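Local coordinates for beta-galactosidase (Marinomonas sp. ef1, PDB 6Y2K) that hydrolyses terminal beta-galactosyl residues from beta-galactosides as a cold-active, hexameric glycosyl hydrolase of family GH42, at the interface of chains A and B. Coordinates in Å, arbitrary orientation; residue numbers count along the deposited sequence, not the author numbering. Chains: chain A/B, beta-galactosidase.

Both contacts belong to one interface between chains A and B, two copies of the same protein, and the centres of their C-alpha atoms lie about 14 Å apart. No residue is shared. In contact 1 helix 79-84 of chain A meets the 3-10 helix 190-192 of chain B and the loops beside it; in contact 2 a loop of chain A meets the stretch 199-202 of chain B. Chain B thus contributes residues scattered between 187 and 202 to two separate parts of chain A. The charged patch and the patch of backbone, hydroxyl and methyl contacts together tie neighbouring subunits of the hexamer.

Contact 1: the interface of chains A and B. Residues chain A 79-80, 83; chain B 187-188, 192, 194.
A:Lys79, in the first turn of helix 79-84, runs alongside B:Glu192 in the opposite direction and ends among acceptors from both chains. Its CB lies 4.0 Å from the carboxylate oxygen OE1 of B:Glu192. CG and CE both lie against the carbonyl oxygen of B:Glu192, with CD standing further off, and CE also rests 3.5 Å from CG of B:Glu194, whose side chain crosses at about a right angle. Bends at chi2 (47°) and chi4 (59°) curl the chain to deliver the amine NZ to its partners. NZ donates to B:Glu192 O at 2.7 Å, from 19° off the carbonyl plane, and forms a salt bridge with B:Glu194 OE2 at 2.8 Å on its anti lone pair. Within chain A, A:Asp83 OD1 takes NZ on its syn lone pair at 2.9 Å, so acceptors from both chains surround the amine. Those two carboxylates would probably favour its charged form.

Beside this, CB of A:Trp80 sits 3.5 Å above the guanidinium plane of B:Arg188, toward its rim. B:Arg188 NE bonds to B:Glu192 OE2 at 2.9 Å from above the carboxylate, and its backbone N takes OE1, fixing both oxygens. Water 2 joins that OE2 to A:Asp83 OD2 and B:Arg188 NH2; water 1 links OE1 to A:Trp80 N. The patch thus pins the helix of one subunit to its neighbour in the hexamer.

Contact 2: the interface of chains A and B. Residues chain A 99, 102-103, 105; chain B 199-202.
Loop meets loop here: the chain A segment containing A:Gly99, A:Ser102, A:Arg103 and A:His105 lies against the irregular stretch 199-202 of chain B. A:Gly99 and B:Thr199 form a parallel beta bridge, with a weak hydrogen bond from the amide N of B:Val200 to A:Gly99 O at 3.3 Å.

The firmer link is made by A:Ser102. Its hydroxyl oxygen OG accepts the backbone N-H of B:Thr201 at 2.9 Å, with an angle of 161° at the hydrogen, close to straight. With chi1 at 65°, OG is tucked over its own backbone, facing that amide. On the carbon side, CB of A:Ser102 lies near the carbonyl oxygens of B:Thr201 and B:Glu202 and meets the methyl CG2 of B:Thr201 at 3.5 Å, so the small side chain touches both the backbone and the side chain of the same threonine. An alanine here would keep the methylene-sized contact but lose the acceptor, and the amide of B:Thr201 would probably be left without this partner across the interface.

B:Val200 fills the neighbouring position with its two methyl branches. Its CB and both methyls lie against the carbonyl oxygen of A:Arg103, whose long side chain heads away from the valine. CG2 goes on to the backbone of A:His105, 3.6 Å from its CA, and also approaches CB of that residue, so it is the histidine's root rather than its ring that meets the valine.

Within chain B, the hydroxyl OG1 of B:Thr199 donates to the carbonyl oxygen of B:Thr201 at 2.6 Å. This bond spans B:Val200 and probably holds the bend that presents the valine and the amide of B:Thr201 to chain A. The patch adds a small set of backbone, hydroxyl and methyl contacts to the subunit interface of the hexamer.

Contact 1: the interface of chains A and B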
# COMPACT_ATOMS: atom_id res chain seq x y z
N LYS A 79 48.67 25.67 14.04
CA LYS A 79 48.17 26.95 13.56
C LYS A 79 49.29 27.96 13.26
O LYS A 79 49.20 28.71 12.28
CB LYS A 79 47.18 27.57 14.55
CG LYS A 79 46.49 28.85 14.08
CD LYS A 79 45.92 28.76 12.67
CE LYS A 79 44.69 29.65 12.49
NZ LYS A 79 44.99 31.08 12.78
N TRP A 80 50.35 27.96 14.07
CA TRP A 80 51.49 28.84 13.79
C TRP A 80 52.08 28.58 12.40
O TRP A 80 52.50 29.51 11.72
CB TRP A 80 52.56 28.77 14.89
CG TRP A 80 53.26 27.45 15.06
CD1 TRP A 80 53.05 26.56 16.06
CD2 TRP A 80 54.29 26.89 14.24
NE1 TRP A 80 53.87 25.48 15.92
CE2 TRP A 80 54.65 25.65 14.81
CE3 TRP A 80 54.97 27.32 13.09
CZ2 TRP A 80 55.63 24.82 14.26
CZ3 TRP A 80 55.94 26.50 12.54
CH2 TRP A 80 56.27 25.27 13.12
N ASP A 83 49.60 29.88 9.69
CA ASP A 83 49.69 31.34 9.63
C ASP A 83 50.94 31.81 8.86
O ASP A 83 50.90 32.84 8.19
CB ASP A 83 49.67 31.95 11.04
CG ASP A 83 48.32 31.84 11.73
OD1 ASP A 83 47.30 31.59 11.05
OD2 ASP A 83 48.26 32.02 12.97
N TYR B 187 46.45 26.39 20.42
CA TYR B 187 46.75 27.79 20.10
C TYR B 187 47.84 28.36 21.01
O TYR B 187 47.85 28.10 22.22
CB TYR B 187 45.48 28.65 20.22
CG TYR B 187 44.36 28.09 19.37
CD1 TYR B 187 44.33 28.31 17.99
CD2 TYR B 187 43.37 27.30 19.93
CE1 TYR B 187 43.32 27.78 17.20
CE2 TYR B 187 42.35 26.77 19.15
CZ TYR B 187 42.34 27.01 17.79
OH TYR B 187 41.33 26.47 17.00
N ARG B 188 48.75 29.13 20.42
CA ARG B 188 49.78 29.86 21.16
C ARG B 188 49.24 31.11 21.85
O ARG B 188 49.85 31.61 22.81
CB ARG B 188 50.91 30.29 20.22
CG ARG B 188 51.66 29.15 19.55
CD ARG B 188 52.93 29.67 18.88
NE ARG B 188 52.64 30.72 17.91
CZ ARG B 188 53.54 31.57 17.41
NH1 ARG B 188 54.82 31.50 17.76
NH2 ARG B 188 53.16 32.49 16.52
N GLU B 192 45.42 33.66 17.61
CA GLU B 192 45.53 32.57 16.63
C GLU B 192 44.17 31.90 16.35
O GLU B 192 44.02 31.22 15.34
CB GLU B 192 46.53 31.50 17.07
CG GLU B 192 47.98 31.90 16.88
CD GLU B 192 48.95 30.74 17.04
OE1 GLU B 192 48.57 29.69 17.60
OE2 GLU B 192 50.12 30.88 16.59
N GLU B 194 40.49 31.21 15.22
CA GLU B 194 39.65 31.66 14.11
C GLU B 194 38.18 31.40 14.42
O GLU B 194 37.83 30.77 15.42
CB GLU B 194 40.05 30.93 12.81
CG GLU B 194 41.49 31.13 12.36
CD GLU B 194 41.83 32.52 11.85
OE1 GLU B 194 40.92 33.34 11.58
OE2 GLU B 194 43.05 32.81 11.72
O HOH W 1 49.74 27.14 17.00
O HOH W 2 50.66 32.42 14.43

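Contact 2: the interface of chains A and B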
# COMPACT_ATOMS: atom_id res chain seq x y z
N GLY A 99 39.82 26.04 6.15
CA GLY A 99 40.66 26.57 7.22
C GLY A 99 41.06 25.60 8.31
O GLY A 99 40.52 24.49 8.41
N SER A 102 40.01 21.92 12.34
CA SER A 102 39.66 20.51 12.27
C SER A 102 40.95 19.75 11.92
O SER A 102 41.93 19.82 12.69
CB SER A 102 38.49 20.28 11.28
OG SER A 102 38.84 20.60 9.93
N ARG A 103 40.99 19.05 10.79
CA ARG A 103 42.20 18.36 10.33
C ARG A 103 42.29 18.39 8.81
O ARG A 103 41.32 18.76 8.15
CB ARG A 103 42.24 16.90 10.85
CG ARG A 103 41.05 16.03 10.46
CD ARG A 103 41.25 14.58 10.89
NE ARG A 103 40.08 13.75 10.62
CZ ARG A 103 39.90 12.50 11.07
NH1 ARG A 103 40.80 11.89 11.85
NH2 ARG A 103 38.79 11.85 10.74
N HIS A 105 44.07 20.29 6.81
CA HIS A 105 44.06 21.68 6.28
C HIS A 105 45.34 21.99 5.48
O HIS A 105 46.17 22.80 5.89
CB HIS A 105 43.85 22.70 7.42
CG HIS A 105 44.51 22.32 8.70
ND1 HIS A 105 43.85 21.57 9.66
CD2 HIS A 105 45.76 22.51 9.17
CE1 HIS A 105 44.67 21.35 10.68
NE2 HIS A 105 45.84 21.91 10.40
N THR B 199 35.92 25.51 8.04
CA THR B 199 36.98 24.57 8.38
C THR B 199 36.91 23.41 7.40
O THR B 199 35.89 23.20 6.74
CB THR B 199 36.81 24.06 9.82
OG1 THR B 199 35.48 23.56 10.00
CG2 THR B 199 37.04 25.18 10.82
N VAL B 200 37.99 22.63 7.30
CA VAL B 200 38.01 21.46 6.39
C VAL B 200 36.83 20.53 6.70
O VAL B 200 36.10 20.11 5.79
CB VAL B 200 39.34 20.66 6.52
CG1 VAL B 200 39.28 19.34 5.75
CG2 VAL B 200 40.53 21.48 6.04
N THR B 201 36.70 20.19 7.97
CA THR B 201 35.63 19.32 8.45
C THR B 201 35.19 19.82 9.84
O THR B 201 35.45 20.97 10.18
CB THR B 201 36.06 17.84 8.44
OG1 THR B 201 34.95 17.00 8.76
CG2 THR B 201 37.20 17.56 9.40
N GLU B 202 34.53 18.97 10.61
CA GLU B 202 33.95 19.35 11.92
C GLU B 202 34.93 20.10 12.86
O GLU B 202 35.99 19.57 13.20
CB GLU B 202 33.40 18.13 12.66
CG GLU B 202 32.55 18.48 13.87
CD GLU B 202 32.07 17.28 14.67
OE1 GLU B 202 32.56 16.14 14.44
OE2 GLU B 202 31.20 17.50 15.54